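Local coordinates for protein 5,10-methylenetetrahydrofolate dehydrogenase (Bombyx mori, PDB 5ZF1) that probably catalyses the NADP+-dependent oxidation of 5,10-methylenetetrahydrofolate to 5,10-methenyltetrahydrofolate in one-carbon metabolism, at residues D102-E106 and R107-D111; E147-R151 and F152-T156; K224-A228 and D229-P233. One frame throughout, in Å; residues are numbered along the deposited sequence. Where two conformers were deposited one is given.

All three contacts are local, and each shows how a short run of chain manages the peptide groups at a change of backbone shape. Contact 1 starts a helix in the catalytic domain, contact 2 ends one in the NAD(P)-binding domain, and contact 3 turns the chain between two parallel strands of that second domain. Each is partly buried, with buried aliphatic groups such as Ile104, Leu149 and Ile226 and, nearer the surface, several charged ones. An amide side chain caps the helix start at 102-111, main-chain bonds close the helix at 147-156, and at 224-233 main-chain bonds and a weak N-H to thioether bond hold a turn. The centres of contacts 2 and 3 are about 20 Å apart.

Contact 1 of 3, residues D102-E106 and R107-D111; sequences DTINE and RRVCD
Asn105 reaches forward over the first turn of the helix and meets Arg107 and Arg108. Its CB passes 4.2 Å from Arg108 CB, and CG, anti to the backbone N (chi1 164°), carries the amide toward the backbone N of Arg108, from which CG itself lies 3.4 Å away. At the tip the two branches part. OD1 takes the Arg108 N-H at 2.7 Å, a bent bond (134°) whose donor stands well above the amide plane, and also rests against Arg108 CB, while ND2 lies against Arg107 CB at 3.4 Å. This is an N-cap, and it opens helix 106-112, which leads on from strand 93-96 of the catalytic domain; the first helical bonds follow, Val109 N to Asn105 O and Cys110 N to Glu106 O at 2.9 Å. An alanine here is likely to leave the Arg108 N-H without its acceptor at the helix start. Glu75 secures the start from outside, accepting from Asn105 N and pairing with the Arg108 guanidinium. On the inner side Ile104 CG2 meets Val109 CG2 at 3.5 Å, both resting on Leu78 of helix 75-87. One turn along, Arg107 grips Asp111 side-on, NE to OD2 and NH2 to OD1 at 2.9 Å; NH2 also donates to Phe122 O.

Contact 2 of 3, residues E147-R151 and F152-T156; sequences EMLKR and FNIDT. With EDO (1,2-ethanediol), chain I.
The Phe152 ring turns its edge to the last turn of the helix: Met148 O lies near the ring plane, 3.0 Å from CD2. That same oxygen accepts the Phe152 N-H at 3.1 Å, and the ring edge lies close beside it. CG lies anti to the carbonyl carbon (chi1 -71°), which swings the ring back alongside the helix, where Leu10 of helix 7-26 and Leu5 pack on it. A second flat group, the Arg151 guanidinium, receives Glu147 OE2 at its edge, in plane; NE donates at 2.8 Å to the anti lone pair of that oxygen, and NH2 pairs with Glu17. Where the chain leaves the helix, Leu149 CD2, still on its last turn, meets Ile154 CG2 at 3.7 Å, the two side chains crossing at about a right angle, with Ile238 and Thr236 of strand 236-239 against them. Further on, an ethanediol, probably from the crystallisation liquor, donates to Thr156 OG1. Asn153 has positive phi (62°), and its N reaches Lys150 O at 3.2 Å while Ile154 N reaches Leu149 O at 2.9 Å: the Schellman motif, closing helix 140-151 ahead of strand 160-164.

Contact 3 of 3, residues K224-A228 and D229-P233; sequences KLIKA and DMVKP
Met230 folds back along the chain and lays its thioether against the extended chain before the turn. Its SD takes the Lys227 N-H in a weak but nearly straight bond of 3.5 Å (177°), and its CE meets Ile226 CD1 at 3.6 Å, those two side chains crossing at about a right angle. The bend at chi3 (58°) is what turns the methyl onto the isoleucine while the sulfur stays at the amide. Beside this pair, Ile226 CG2 touches Val231 CG2 at 3.7 Å. The turn that brings them together is held by two successive main-chain bonds, Met230 N to Lys227 O at 2.8 Å and Val231 N to Ala228 O at 3.2 Å, the i to i+3 pattern of a short 3-10 segment; in each the donor stands above the carbonyl plane. A water bridges Ala228 O and Val231 O. On the outer side Lys227 and Asp229 run side by side, and NZ to OD1, at 3.9 Å, is a long salt bridge; NZ has a second, weak ion pair with Glu207. Around this first shell, helix 203-211 backs Met230 through Glu207 and Cys210, Ile164 of strand 160-164 supports Ile226, and Val263 of helix 260-263 lies on Val231. With the Lys227 pairings so loose, main-chain bonds and apolar contacts probably set the shape of this link between strands 215-218 and 236-239.

Contact 1 of 3, residues D102-E106 and R107-D111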
ATOM      1  N   ASP B 102     -21.142 -16.002  -2.663  1.00 60.45           N
ATOM      2  CA  ASP B 102     -19.925 -16.766  -2.416  1.00 54.98           C
ATOM      3  C   ASP B 102     -19.473 -17.543  -3.644  1.00 56.76           C
ATOM      4  O   ASP B 102     -18.311 -17.957  -3.707  1.00 59.35           O
ATOM      5  CB  ASP B 102     -20.138 -17.728  -1.246  1.00 65.94           C
ATOM      6  CG  ASP B 102     -20.620 -17.027   0.009  1.00 75.80           C
ATOM      7  OD1 ASP B 102     -20.099 -15.932   0.317  1.00 74.34           O
ATOM      8  OD2 ASP B 102     -21.517 -17.574   0.688  1.00 74.20           O
ATOM      9  N   THR B 103     -20.367 -17.761  -4.609  1.00 50.33           N
ATOM     10  CA  THR B 103     -19.974 -18.407  -5.857  1.00 56.63           C
ATOM     11  C   THR B 103     -18.881 -17.616  -6.568  1.00 56.59           C
ATOM     12  O   THR B 103     -17.954 -18.198  -7.144  1.00 55.09           O
ATOM     13  CB  THR B 103     -21.199 -18.570  -6.761  1.00 59.32           C
ATOM     14  OG1 THR B 103     -21.959 -19.714  -6.345  1.00 64.46           O
ATOM     15  CG2 THR B 103     -20.799 -18.727  -8.227  1.00 60.99           C
ATOM     16  N   ILE B 104     -18.952 -16.290  -6.507  1.00 57.94           N
ATOM     17  CA  ILE B 104     -18.142 -15.417  -7.349  1.00 54.24           C
ATOM     18  C   ILE B 104     -16.934 -14.930  -6.563  1.00 52.13           C
ATOM     19  O   ILE B 104     -17.063 -14.476  -5.419  1.00 50.36           O
ATOM     20  CB  ILE B 104     -18.978 -14.237  -7.867  1.00 58.39           C
ATOM     21  CG1 ILE B 104     -20.344 -14.741  -8.346  1.00 57.33           C
ATOM     22  CG2 ILE B 104     -18.237 -13.505  -8.970  1.00 55.72           C
ATOM     23  CD1 ILE B 104     -21.070 -13.799  -9.279  1.00 48.34           C
ATOM     24  N   ASN B 105     -15.756 -15.026  -7.175  1.00 48.38           N
ATOM     25  CA  ASN B 105     -14.541 -14.500  -6.570  1.00 47.86           C
ATOM     26  C   ASN B 105     -14.547 -12.980  -6.671  1.00 43.88           C
ATOM     27  O   ASN B 105     -14.486 -12.430  -7.774  1.00 37.79           O
ATOM     28  CB  ASN B 105     -13.305 -15.072  -7.255  1.00 48.78           C
ATOM     29  CG  ASN B 105     -12.051 -14.281  -6.942  1.00 47.31           C
ATOM     30  OD1 ASN B 105     -11.260 -13.976  -7.830  1.00 54.18           O
ATOM     31  ND2 ASN B 105     -11.866 -13.939  -5.671  1.00 50.05           N
ATOM     32  N   GLU B 106     -14.603 -12.306  -5.517  1.00 38.01           N
ATOM     33  CA  GLU B 106     -14.652 -10.845  -5.505  1.00 37.03           C
ATOM     34  C   GLU B 106     -13.395 -10.239  -6.110  1.00 37.08           C
ATOM     35  O   GLU B 106     -13.450  -9.187  -6.758  1.00 36.46           O
ATOM     36  CB  GLU B 106     -14.840 -10.340  -4.079  1.00 38.76           C
ATOM     37  CG  GLU B 106     -15.305  -8.898  -3.985  1.00 45.00           C
ATOM     38  CD  GLU B 106     -15.397  -8.414  -2.550  1.00 53.73           C
ATOM     39  OE1 GLU B 106     -14.405  -7.848  -2.042  1.00 65.65           O
ATOM     40  OE2 GLU B 106     -16.466  -8.598  -1.929  1.00 57.71           O
ATOM     41  N   ARG B 107     -12.249 -10.882  -5.893  1.00 36.14           N
ATOM     42  CA  ARG B 107     -10.989 -10.389  -6.437  1.00 39.47           C
ATOM     43  C   ARG B 107     -11.020 -10.340  -7.961  1.00 35.37           C
ATOM     44  O   ARG B 107     -10.586  -9.351  -8.567  1.00 37.08           O
ATOM     45  CB  ARG B 107      -9.840 -11.273  -5.948  1.00 41.67           C
ATOM     46  CG  ARG B 107      -8.456 -10.718  -6.183  1.00 37.31           C
ATOM     47  CD  ARG B 107      -8.218  -9.493  -5.327  1.00 34.80           C
ATOM     48  NE  ARG B 107      -8.257  -8.296  -6.153  1.00 35.37           N
ATOM     49  CZ  ARG B 107      -8.414  -7.070  -5.681  1.00 31.72           C
ATOM     50  NH1 ARG B 107      -8.534  -6.875  -4.378  1.00 26.43           N
ATOM     51  NH2 ARG B 107      -8.446  -6.049  -6.519  1.00 33.04           N
ATOM     52  N   ARG B 108     -11.538 -11.394  -8.600  1.00 30.76           N
ATOM     53  CA  ARG B 108     -11.623 -11.403 -10.058  1.00 36.05           C
ATOM     54  C   ARG B 108     -12.557 -10.311 -10.555  1.00 34.92           C
ATOM     55  O   ARG B 108     -12.298  -9.679 -11.588  1.00 33.36           O
ATOM     56  CB  ARG B 108     -12.095 -12.774 -10.553  1.00 41.99           C
ATOM     57  CG  ARG B 108     -10.975 -13.659 -11.071  1.00 52.44           C
ATOM     58  CD  ARG B 108     -11.469 -15.065 -11.376  1.00 57.63           C
ATOM     59  NE  ARG B 108     -10.447 -16.066 -11.087  1.00 62.61           N
ATOM     60  CZ  ARG B 108     -10.703 -17.336 -10.793  1.00 66.66           C
ATOM     61  NH1 ARG B 108     -11.957 -17.770 -10.749  1.00 71.56           N
ATOM     62  NH2 ARG B 108      -9.704 -18.174 -10.544  1.00 70.25           N
ATOM     63  N   VAL B 109     -13.643 -10.071  -9.822  1.00 30.82           N
ATOM     64  CA  VAL B 109     -14.594  -9.031 -10.203  1.00 31.69           C
ATOM     65  C   VAL B 109     -13.930  -7.663 -10.158  1.00 27.57           C
ATOM     66  O   VAL B 109     -14.013  -6.878 -11.112  1.00 30.44           O
ATOM     67  CB  VAL B 109     -15.826  -9.086  -9.286  1.00 30.96           C
ATOM     68  CG1 VAL B 109     -16.785  -7.949  -9.614  1.00 32.69           C
ATOM     69  CG2 VAL B 109     -16.508 -10.440  -9.411  1.00 36.57           C
ATOM     70  N   CYS B 110     -13.274  -7.353  -9.042  1.00 28.30           N
ATOM     71  CA  CYS B 110     -12.625  -6.050  -8.899  1.00 31.41           C
ATOM     72  C   CYS B 110     -11.640  -5.805 -10.034  1.00 34.13           C
ATOM     73  O   CYS B 110     -11.577  -4.698 -10.581  1.00 29.68           O
ATOM     74  CB  CYS B 110     -11.911  -5.957  -7.546  1.00 31.13           C
ATOM     75  SG  CYS B 110     -12.988  -5.810  -6.090  1.00 40.29           S
ATOM     76  N   ASP B 111     -10.887  -6.836 -10.428  1.00 28.52           N
ATOM     77  CA  ASP B 111      -9.835  -6.683 -11.420  1.00 27.01           C
ATOM     78  C   ASP B 111     -10.336  -6.807 -12.853  1.00 29.08           C
ATOM     79  O   ASP B 111      -9.572  -6.531 -13.785  1.00 32.22           O
ATOM     80  CB  ASP B 111      -8.712  -7.695 -11.151  1.00 35.03           C
ATOM     81  CG  ASP B 111      -8.016  -7.447  -9.822  1.00 36.34           C
ATOM     82  OD1 ASP B 111      -8.055  -6.296  -9.345  1.00 29.72           O
ATOM     83  OD2 ASP B 111      -7.406  -8.385  -9.250  1.00 36.25           O
TER

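Contact 2 of 3, residues E147-R151 and F152-T156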
ATOM      1  N   GLU B 147     -11.305  13.646   3.281  1.00 31.93           N
ATOM      2  CA  GLU B 147     -11.995  14.903   2.988  1.00 28.85           C
ATOM      3  C   GLU B 147     -12.595  15.525   4.248  1.00 28.44           C
ATOM      4  O   GLU B 147     -12.621  16.755   4.386  1.00 29.16           O
ATOM      5  CB  GLU B 147     -13.070  14.663   1.925  1.00 34.28           C
ATOM      6  CG  GLU B 147     -13.587  15.928   1.230  1.00 37.56           C
ATOM      7  CD  GLU B 147     -12.516  16.695   0.452  1.00 45.54           C
ATOM      8  OE1 GLU B 147     -11.549  16.082  -0.055  1.00 41.41           O
ATOM      9  OE2 GLU B 147     -12.655  17.929   0.336  1.00 50.67           O
ATOM     10  N   MET B 148     -13.089  14.703   5.179  1.00 25.17           N
ATOM     11  CA  MET B 148     -13.596  15.246   6.433  1.00 23.87           C
ATOM     12  C   MET B 148     -12.480  15.943   7.205  1.00 27.10           C
ATOM     13  O   MET B 148     -12.685  17.025   7.772  1.00 27.92           O
ATOM     14  CB  MET B 148     -14.244  14.134   7.262  1.00 24.75           C
ATOM     15  CG  MET B 148     -15.459  13.497   6.583  1.00 27.29           C
ATOM     16  SD  MET B 148     -16.279  12.167   7.488  1.00 37.41           S
ATOM     17  CE  MET B 148     -16.132  12.700   9.193  1.00 32.13           C
ATOM     18  N   LEU B 149     -11.279  15.357   7.203  1.00 24.21           N
ATOM     19  CA  LEU B 149     -10.154  15.976   7.897  1.00 22.23           C
ATOM     20  C   LEU B 149      -9.760  17.293   7.248  1.00 25.55           C
ATOM     21  O   LEU B 149      -9.509  18.284   7.945  1.00 28.20           O
ATOM     22  CB  LEU B 149      -8.960  15.033   7.918  1.00 25.27           C
ATOM     23  CG  LEU B 149      -9.147  13.774   8.770  1.00 20.98           C
ATOM     24  CD1 LEU B 149      -8.109  12.732   8.408  1.00 20.67           C
ATOM     25  CD2 LEU B 149      -9.109  14.131  10.245  1.00 21.19           C
ATOM     26  N   LYS B 150      -9.684  17.316   5.915  1.00 25.85           N
ATOM     27  CA  LYS B 150      -9.280  18.537   5.222  1.00 29.19           C
ATOM     28  C   LYS B 150     -10.333  19.622   5.358  1.00 27.26           C
ATOM     29  O   LYS B 150     -10.001  20.789   5.570  1.00 26.68           O
ATOM     30  CB  LYS B 150      -9.010  18.243   3.745  1.00 30.29           C
ATOM     31  CG  LYS B 150      -7.886  17.245   3.531  1.00 39.68           C
ATOM     32  CD  LYS B 150      -7.602  17.000   2.058  1.00 38.87           C
ATOM     33  CE  LYS B 150      -6.547  17.959   1.531  1.00 46.14           C
ATOM     34  NZ  LYS B 150      -6.986  19.388   1.538  1.00 59.58           N
ATOM     35  N   ARG B 151     -11.610  19.266   5.237  1.00 28.81           N
ATOM     36  CA  ARG B 151     -12.636  20.303   5.243  1.00 30.83           C
ATOM     37  C   ARG B 151     -12.850  20.890   6.629  1.00 34.59           C
ATOM     38  O   ARG B 151     -13.271  22.044   6.749  1.00 34.73           O
ATOM     39  CB  ARG B 151     -13.948  19.749   4.691  1.00 29.55           C
ATOM     40  CG  ARG B 151     -13.854  19.383   3.236  1.00 34.90           C
ATOM     41  CD  ARG B 151     -14.217  20.542   2.347  1.00 40.97           C
ATOM     42  NE  ARG B 151     -14.164  20.156   0.942  1.00 59.64           N
ATOM     43  CZ  ARG B 151     -14.935  20.680  -0.005  1.00 50.50           C
ATOM     44  NH1 ARG B 151     -15.828  21.608   0.309  1.00 47.66           N
ATOM     45  NH2 ARG B 151     -14.821  20.271  -1.262  1.00 48.29           N
ATOM     46  N   PHE B 152     -12.566  20.133   7.687  1.00 27.57           N
ATOM     47  CA  PHE B 152     -12.709  20.658   9.032  1.00 23.59           C
ATOM     48  C   PHE B 152     -11.403  21.190   9.596  1.00 20.01           C
ATOM     49  O   PHE B 152     -11.330  21.491  10.799  1.00 24.68           O
ATOM     50  CB  PHE B 152     -13.323  19.591   9.945  1.00 29.85           C
ATOM     51  CG  PHE B 152     -14.780  19.331   9.656  1.00 35.75           C
ATOM     52  CD1 PHE B 152     -15.751  20.217  10.085  1.00 39.57           C
ATOM     53  CD2 PHE B 152     -15.172  18.218   8.936  1.00 34.78           C
ATOM     54  CE1 PHE B 152     -17.094  19.985   9.810  1.00 38.65           C
ATOM     55  CE2 PHE B 152     -16.511  17.981   8.658  1.00 38.07           C
ATOM     56  CZ  PHE B 152     -17.470  18.864   9.096  1.00 36.19           C
ATOM     57  N   ASN B 153     -10.381  21.326   8.745  1.00 23.48           N
ATOM     58  CA  ASN B 153      -9.121  21.965   9.129  0.84 24.47           C
ATOM     59  C   ASN B 153      -8.432  21.208  10.254  1.00 23.80           C
ATOM     60  O   ASN B 153      -7.901  21.805  11.190  1.00 26.71           O
ATOM     61  CB  ASN B 153      -9.337  23.432   9.522  0.84 25.36           C
ATOM     62  CG  ASN B 153      -8.741  24.399   8.514  0.84 30.45           C
ATOM     63  OD1 ASN B 153      -8.443  24.021   7.379  0.84 27.54           O
ATOM     64  ND2 ASN B 153      -8.569  25.656   8.924  0.84 33.09           N
ATOM     65  N   ILE B 154      -8.459  19.895  10.173  1.00 22.14           N
ATOM     66  CA  ILE B 154      -7.809  19.054  11.161  1.00 20.93           C
ATOM     67  C   ILE B 154      -6.366  18.890  10.735  1.00 16.59           C
ATOM     68  O   ILE B 154      -6.087  18.472   9.602  1.00 23.24           O
ATOM     69  CB  ILE B 154      -8.508  17.691  11.269  1.00 17.68           C
ATOM     70  CG1 ILE B 154     -10.008  17.881  11.549  1.00 20.25           C
ATOM     71  CG2 ILE B 154      -7.804  16.847  12.341  1.00 19.03           C
ATOM     72  CD1 ILE B 154     -10.310  18.498  12.875  1.00 21.88           C
ATOM     73  N   ASP B 155      -5.448  19.240  11.624  1.00 16.01           N
ATOM     74  CA  ASP B 155      -4.033  19.178  11.297  1.00 17.45           C
ATOM     75  C   ASP B 155      -3.560  17.732  11.273  1.00 19.57           C
ATOM     76  O   ASP B 155      -3.722  17.001  12.257  1.00 21.87           O
ATOM     77  CB  ASP B 155      -3.245  19.988  12.307  1.00 21.37           C
ATOM     78  CG  ASP B 155      -3.636  21.437  12.244  1.00 19.02           C
ATOM     79  OD1 ASP B 155      -3.385  22.000  11.174  1.00 21.52           O
ATOM     80  OD2 ASP B 155      -4.229  21.958  13.204  1.00 26.02           O
ATOM     81  N   THR B 156      -2.983  17.327  10.145  1.00 18.57           N
ATOM     82  CA  THR B 156      -2.384  16.003   9.988  1.00 15.34           C
ATOM     83  C   THR B 156      -0.868  16.041   9.903  1.00 16.89           C
ATOM     84  O   THR B 156      -0.210  15.101  10.339  1.00 18.44           O
ATOM     85  CB  THR B 156      -2.928  15.323   8.718  1.00 17.00           C
ATOM     86  OG1 THR B 156      -2.687  16.149   7.562  1.00 20.37           O
ATOM     87  CG2 THR B 156      -4.431  15.052   8.850  1.00 18.58           C
TER
HETATM   88  C1  EDO I 405      -3.485  18.718   4.821  0.84 40.46           C
HETATM   89  O1  EDO I 405      -4.024  17.789   5.783  0.84 34.27           O
HETATM   90  C2  EDO I 405      -2.049  18.350   4.455  0.84 43.06           C
HETATM   91  O2  EDO I 405      -1.132  18.868   5.429  0.84 30.37           O
HETATM   92  O   HOH W   1      -7.443  21.649   5.604  1.00 37.21           O

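Contact 3 of 3, residues K224-A228 and D229-P233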
ATOM      1  N   LYS B 224     -14.849  -2.568  18.403  1.00 54.25           N
ATOM      2  CA  LYS B 224     -13.926  -1.842  19.254  1.00 46.05           C
ATOM      3  C   LYS B 224     -14.728  -0.836  20.065  1.00 47.26           C
ATOM      4  O   LYS B 224     -15.878  -0.521  19.742  1.00 56.23           O
ATOM      5  CB  LYS B 224     -12.844  -1.133  18.430  1.00 47.39           C
ATOM      6  CG  LYS B 224     -11.615  -0.759  19.238  1.00 51.70           C
ATOM      7  CD  LYS B 224     -10.831  -2.011  19.628  1.00 46.28           C
ATOM      8  CE  LYS B 224     -10.415  -2.792  18.383  1.00 48.94           C
ATOM      9  NZ  LYS B 224      -9.031  -3.339  18.468  1.00 45.15           N
ATOM     10  N   LEU B 225     -14.129  -0.346  21.142  1.00 35.59           N
ATOM     11  CA  LEU B 225     -14.764   0.705  21.923  1.00 38.35           C
ATOM     12  C   LEU B 225     -13.704   1.739  22.266  1.00 34.31           C
ATOM     13  O   LEU B 225     -12.732   1.430  22.964  1.00 31.92           O
ATOM     14  CB  LEU B 225     -15.435   0.151  23.180  1.00 37.62           C
ATOM     15  CG  LEU B 225     -16.287   1.179  23.927  1.00 45.32           C
ATOM     16  CD1 LEU B 225     -17.247   1.880  22.969  1.00 43.74           C
ATOM     17  CD2 LEU B 225     -17.050   0.525  25.075  1.00 48.30           C
ATOM     18  N   ILE B 226     -13.879   2.952  21.751  1.00 32.30           N
ATOM     19  CA  ILE B 226     -13.059   4.083  22.166  1.00 28.68           C
ATOM     20  C   ILE B 226     -13.710   4.673  23.409  1.00 27.93           C
ATOM     21  O   ILE B 226     -14.824   5.192  23.343  1.00 31.40           O
ATOM     22  CB  ILE B 226     -12.932   5.135  21.059  1.00 25.16           C
ATOM     23  CG1 ILE B 226     -12.357   4.513  19.786  1.00 27.98           C
ATOM     24  CG2 ILE B 226     -12.038   6.263  21.528  1.00 29.24           C
ATOM     25  CD1 ILE B 226     -11.007   3.889  19.981  1.00 28.32           C
ATOM     26  N   LYS B 227     -13.026   4.582  24.537  1.00 30.52           N
ATOM     27  CA  LYS B 227     -13.502   5.150  25.788  1.00 31.24           C
ATOM     28  C   LYS B 227     -12.772   6.451  26.080  1.00 33.28           C
ATOM     29  O   LYS B 227     -11.695   6.720  25.546  1.00 29.83           O
ATOM     30  CB  LYS B 227     -13.301   4.171  26.945  1.00 36.19           C
ATOM     31  CG  LYS B 227     -13.647   2.734  26.619  1.00 39.92           C
ATOM     32  CD  LYS B 227     -13.512   1.866  27.864  1.00 50.33           C
ATOM     33  CE  LYS B 227     -12.553   0.698  27.656  1.00 51.50           C
ATOM     34  NZ  LYS B 227     -11.133   1.114  27.459  1.00 46.68           N
ATOM     35  N   ALA B 228     -13.365   7.255  26.969  1.00 36.58           N
ATOM     36  CA  ALA B 228     -12.821   8.579  27.247  1.00 36.52           C
ATOM     37  C   ALA B 228     -11.390   8.512  27.769  1.00 27.41           C
ATOM     38  O   ALA B 228     -10.582   9.401  27.474  1.00 30.82           O
ATOM     39  CB  ALA B 228     -13.721   9.320  28.238  1.00 38.41           C
ATOM     40  N   ASP B 229     -11.043   7.461  28.518  1.00 33.60           N
ATOM     41  CA  ASP B 229      -9.680   7.358  29.024  1.00 30.18           C
ATOM     42  C   ASP B 229      -8.674   6.982  27.945  1.00 30.94           C
ATOM     43  O   ASP B 229      -7.472   6.930  28.234  1.00 27.08           O
ATOM     44  CB  ASP B 229      -9.618   6.345  30.170  1.00 40.61           C
ATOM     45  CG  ASP B 229     -10.074   4.960  29.754  1.00 45.74           C
ATOM     46  OD1 ASP B 229     -10.611   4.814  28.638  1.00 49.67           O
ATOM     47  OD2 ASP B 229      -9.896   4.014  30.554  1.00 57.99           O
ATOM     48  N   MET B 230      -9.128   6.724  26.721  1.00 26.44           N
ATOM     49  CA  MET B 230      -8.236   6.439  25.608  1.00 22.68           C
ATOM     50  C   MET B 230      -7.942   7.668  24.772  1.00 22.61           C
ATOM     51  O   MET B 230      -7.166   7.576  23.824  1.00 24.05           O
ATOM     52  CB  MET B 230      -8.837   5.347  24.712  1.00 20.70           C
ATOM     53  CG  MET B 230      -8.929   3.982  25.408  1.00 28.09           C
ATOM     54  SD  MET B 230      -9.995   2.795  24.573  1.00 28.76           S
ATOM     55  CE  MET B 230      -9.234   2.720  22.944  1.00 27.66           C
ATOM     56  N   VAL B 231      -8.545   8.813  25.089  1.00 21.82           N
ATOM     57  CA  VAL B 231      -8.559   9.950  24.177  1.00 23.50           C
ATOM     58  C   VAL B 231      -7.680  11.053  24.743  1.00 26.90           C
ATOM     59  O   VAL B 231      -7.792  11.416  25.922  1.00 25.96           O
ATOM     60  CB  VAL B 231      -9.992  10.432  23.913  1.00 27.07           C
ATOM     61  CG1 VAL B 231      -9.997  11.681  23.014  1.00 26.28           C
ATOM     62  CG2 VAL B 231     -10.789   9.305  23.280  1.00 28.64           C
ATOM     63  N   LYS B 232      -6.785  11.545  23.916  1.00 23.82           N
ATOM     64  CA  LYS B 232      -6.005  12.715  24.259  1.00 20.30           C
ATOM     65  C   LYS B 232      -6.921  13.932  24.234  1.00 22.62           C
ATOM     66  O   LYS B 232      -7.678  14.108  23.275  1.00 23.33           O
ATOM     67  CB  LYS B 232      -4.868  12.873  23.251  1.00 23.92           C
ATOM     68  CG  LYS B 232      -3.855  13.954  23.550  1.00 26.81           C
ATOM     69  CD  LYS B 232      -2.825  14.019  22.421  1.00 31.17           C
ATOM     70  CE  LYS B 232      -1.954  15.250  22.500  1.00 35.63           C
ATOM     71  NZ  LYS B 232      -0.764  15.084  21.618  1.00 44.96           N
ATOM     72  N   PRO B 233      -6.887  14.795  25.248  1.00 32.10           N
ATOM     73  CA  PRO B 233      -7.735  15.993  25.196  1.00 26.65           C
ATOM     74  C   PRO B 233      -7.486  16.782  23.916  1.00 23.89           C
ATOM     75  O   PRO B 233      -6.342  17.023  23.526  1.00 30.01           O
ATOM     76  CB  PRO B 233      -7.317  16.779  26.449  1.00 31.32           C
ATOM     77  CG  PRO B 233      -6.771  15.739  27.373  1.00 32.50           C
ATOM     78  CD  PRO B 233      -6.083  14.739  26.481  1.00 33.51           C
TER
HETATM   79  O   HOH W   2      -8.733  10.777  28.401  1.00 39.36           O